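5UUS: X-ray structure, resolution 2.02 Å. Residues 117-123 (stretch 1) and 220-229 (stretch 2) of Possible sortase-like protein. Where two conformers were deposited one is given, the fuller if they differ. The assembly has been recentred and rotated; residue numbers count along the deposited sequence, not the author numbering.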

# COMPACT_ATOMS: atom_id res chain seq x y z
N SER A 117 -1.47 -8.37 -12.50
CA SER A 117 -0.19 -8.35 -11.80
C SER A 117 -0.29 -8.70 -10.31
O SER A 117 -1.36 -8.68 -9.72
N TRP A 118 0.87 -9.02 -9.73
CA TRP A 118 1.02 -9.17 -8.28
C TRP A 118 2.08 -8.17 -7.84
O TRP A 118 3.10 -8.03 -8.52
N SER A 119 1.83 -7.48 -6.72
CA SER A 119 2.79 -6.57 -6.10
C SER A 119 2.96 -6.98 -4.63
O SER A 119 1.99 -7.37 -3.98
N VAL A 120 4.18 -6.90 -4.14
CA VAL A 120 4.42 -7.09 -2.72
C VAL A 120 5.02 -5.81 -2.20
O VAL A 120 6.07 -5.38 -2.68
N TYR A 121 4.35 -5.22 -1.22
CA TYR A 121 4.90 -4.11 -0.45
C TYR A 121 5.27 -4.57 0.96
O TYR A 121 4.68 -5.50 1.49
N ARG A 122 6.26 -3.92 1.56
CA ARG A 122 6.64 -4.28 2.92
C ARG A 122 6.68 -3.04 3.81
O ARG A 122 7.20 -2.00 3.42
N VAL A 123 6.06 -3.15 4.98
CA VAL A 123 5.96 -2.04 5.91
C VAL A 123 7.36 -1.49 6.22
O VAL A 123 8.30 -2.24 6.53
N ASP A 220 0.60 -19.75 -12.73
CA ASP A 220 0.04 -19.95 -11.39
C ASP A 220 0.85 -19.26 -10.29
O ASP A 220 0.50 -19.34 -9.12
N ASN A 221 1.92 -18.56 -10.68
CA ASN A 221 2.87 -17.97 -9.73
C ASN A 221 2.32 -16.75 -8.98
O ASN A 221 2.33 -15.64 -9.49
N LYS A 222 1.84 -16.97 -7.77
CA LYS A 222 1.45 -15.88 -6.88
C LYS A 222 2.63 -15.72 -5.91
O LYS A 222 3.41 -16.65 -5.77
N PRO A 223 2.78 -14.55 -5.27
CA PRO A 223 3.97 -14.31 -4.44
C PRO A 223 4.10 -15.25 -3.26
O PRO A 223 3.11 -15.57 -2.60
N ALA A 224 5.33 -15.66 -2.98
CA ALA A 224 5.65 -16.47 -1.82
C ALA A 224 5.24 -15.76 -0.53
O ALA A 224 5.04 -16.40 0.50
N ALA A 225 5.12 -14.44 -0.60
CA ALA A 225 4.83 -13.66 0.60
C ALA A 225 3.48 -14.06 1.19
O ALA A 225 3.26 -13.93 2.39
N LEU A 226 2.58 -14.57 0.34
CA LEU A 226 1.25 -15.00 0.78
C LEU A 226 1.29 -16.12 1.82
O LEU A 226 0.36 -16.28 2.61
N GLU A 227 2.38 -16.89 1.84
CA GLU A 227 2.53 -18.04 2.73
C GLU A 227 3.12 -17.69 4.09
O GLU A 227 3.34 -18.57 4.92
N GLU A 228 3.38 -16.40 4.31
CA GLU A 228 3.96 -15.92 5.56
C GLU A 228 2.95 -15.79 6.72
O GLU A 228 1.75 -16.04 6.56
N GLY A 229 3.45 -15.39 7.88
CA GLY A 229 2.60 -15.21 9.05
C GLY A 229 2.35 -16.51 9.79
O GLY A 229 2.04 -16.49 10.99
OXT GLY A 229 2.47 -17.60 9.22

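The strand 117-123 meets the C-terminal segment 220-229 through alternate side chains: W118 and V120 point toward it, S119 points away, and R122 starts out sideways but reaches back. W118 takes the m rotamer with chi2 at 98°, which lays one face of the indole beneath K222 and P223. P223 CD lies 3.4 Å from W118 CD2, K222 CB packs 3.8 Å from W118 CZ2, and K222 CA forms a CH-pi contact over the five-membered ring, 4.1 Å from its centroid. The lysine, chi1 p, then leads its amine away from the strand, leaving its aliphatic base on the indole. L226, m with chi2 t, brings CD1 to 4.0 Å from W118 CZ3.

V120, in the t rotamer, sets CG2 3.6 Å from P223 CB, and both of its methyls lie near A225 CB, CG1 at 4.1 Å and CG2 at 4.2 Å. A short 3-10 turn, closed by L226 N to P223 O at 3.2 Å, follows the proline.

R122 (chi1 m, chi3 t) extends its guanidinium past A225 to E228, whose m, t conformation carries the carboxylate to meet it. The salt bridge is bidentate and lies near the guanidinium plane, with hydrogen bonds from R122 NH2 to E228 OE2 (2.7 Å) and from R122 NH1 to E228 OE1 (3.2 Å).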

# COMPACT_ATOMS: atom_id res chain seq x y z
CB SER A 117 0.45 -6.97 -11.93
OG SER A 117 -0.27 -6.02 -11.14
CB TRP A 118 1.46 -10.60 -7.90
CG TRP A 118 0.41 -11.65 -8.05
CD1 TRP A 118 0.23 -12.52 -9.12
CD2 TRP A 118 -0.63 -11.97 -7.11
NE1 TRP A 118 -0.84 -13.34 -8.88
CE2 TRP A 118 -1.39 -13.02 -7.66
CE3 TRP A 118 -0.98 -11.46 -5.84
CZ2 TRP A 118 -2.49 -13.59 -6.99
CZ3 TRP A 118 -2.07 -12.03 -5.17
CH2 TRP A 118 -2.80 -13.08 -5.75
CB SER A 119 2.33 -5.10 -6.17
OG SER A 119 2.06 -4.71 -7.49
CB VAL A 120 5.37 -8.26 -2.43
CG1 VAL A 120 5.67 -8.35 -0.93
CG2 VAL A 120 4.76 -9.56 -2.97
CB TYR A 121 3.91 -2.96 -0.35
CG TYR A 121 3.54 -2.31 -1.65
CD1 TYR A 121 2.50 -2.81 -2.44
CD2 TYR A 121 4.19 -1.15 -2.08
CE1 TYR A 121 2.14 -2.18 -3.64
CE2 TYR A 121 3.83 -0.51 -3.27
CZ TYR A 121 2.80 -1.04 -4.05
OH TYR A 121 2.42 -0.42 -5.22
CB ARG A 122 7.97 -5.02 2.90
CG ARG A 122 7.82 -6.35 2.18
CD ARG A 122 8.72 -7.40 2.74
NE ARG A 122 8.52 -8.68 2.07
CZ ARG A 122 8.03 -9.76 2.66
NH1 ARG A 122 7.69 -9.74 3.95
NH2 ARG A 122 7.89 -10.88 1.97
CB VAL A 123 5.23 -2.46 7.20
CG1 VAL A 123 5.24 -1.33 8.22
CG2 VAL A 123 3.79 -2.89 6.88
CB ASP A 220 -0.06 -21.45 -11.10
CG ASP A 220 -0.33 -22.28 -12.36
OD1 ASP A 220 -1.03 -21.77 -13.26
OD2 ASP A 220 0.16 -23.43 -12.44
CB ASN A 221 4.18 -17.59 -10.44
CG ASN A 221 5.03 -18.80 -10.82
OD1 ASN A 221 4.99 -19.84 -10.16
ND2 ASN A 221 5.82 -18.66 -11.88
CB LYS A 222 0.13 -16.18 -6.16
CG LYS A 222 0.05 -17.58 -5.55
CD LYS A 222 -1.23 -17.78 -4.72
CE LYS A 222 -2.48 -17.86 -5.60
NZ LYS A 222 -2.55 -19.14 -6.38
CB PRO A 223 3.77 -12.88 -3.92
CG PRO A 223 2.78 -12.27 -4.86
CD PRO A 223 1.88 -13.39 -5.28
CB ALA A 224 7.12 -16.78 -1.79
CB ALA A 225 4.87 -12.17 0.30
CB LEU A 226 0.42 -15.43 -0.44
CG LEU A 226 -0.10 -14.26 -1.28
CD1 LEU A 226 -0.75 -14.72 -2.58
CD2 LEU A 226 -1.11 -13.45 -0.47
CB GLU A 227 3.42 -19.11 2.08
CG GLU A 227 3.22 -19.25 0.59
CD GLU A 227 1.79 -19.59 0.22
OE1 GLU A 227 1.11 -20.23 1.05
OE2 GLU A 227 1.36 -19.23 -0.91
CB GLU A 228 4.63 -14.56 5.33
CG GLU A 228 5.81 -14.62 4.41
CD GLU A 228 6.38 -13.26 4.10
OE1 GLU A 228 5.95 -12.26 4.73
OE2 GLU A 228 7.26 -13.19 3.21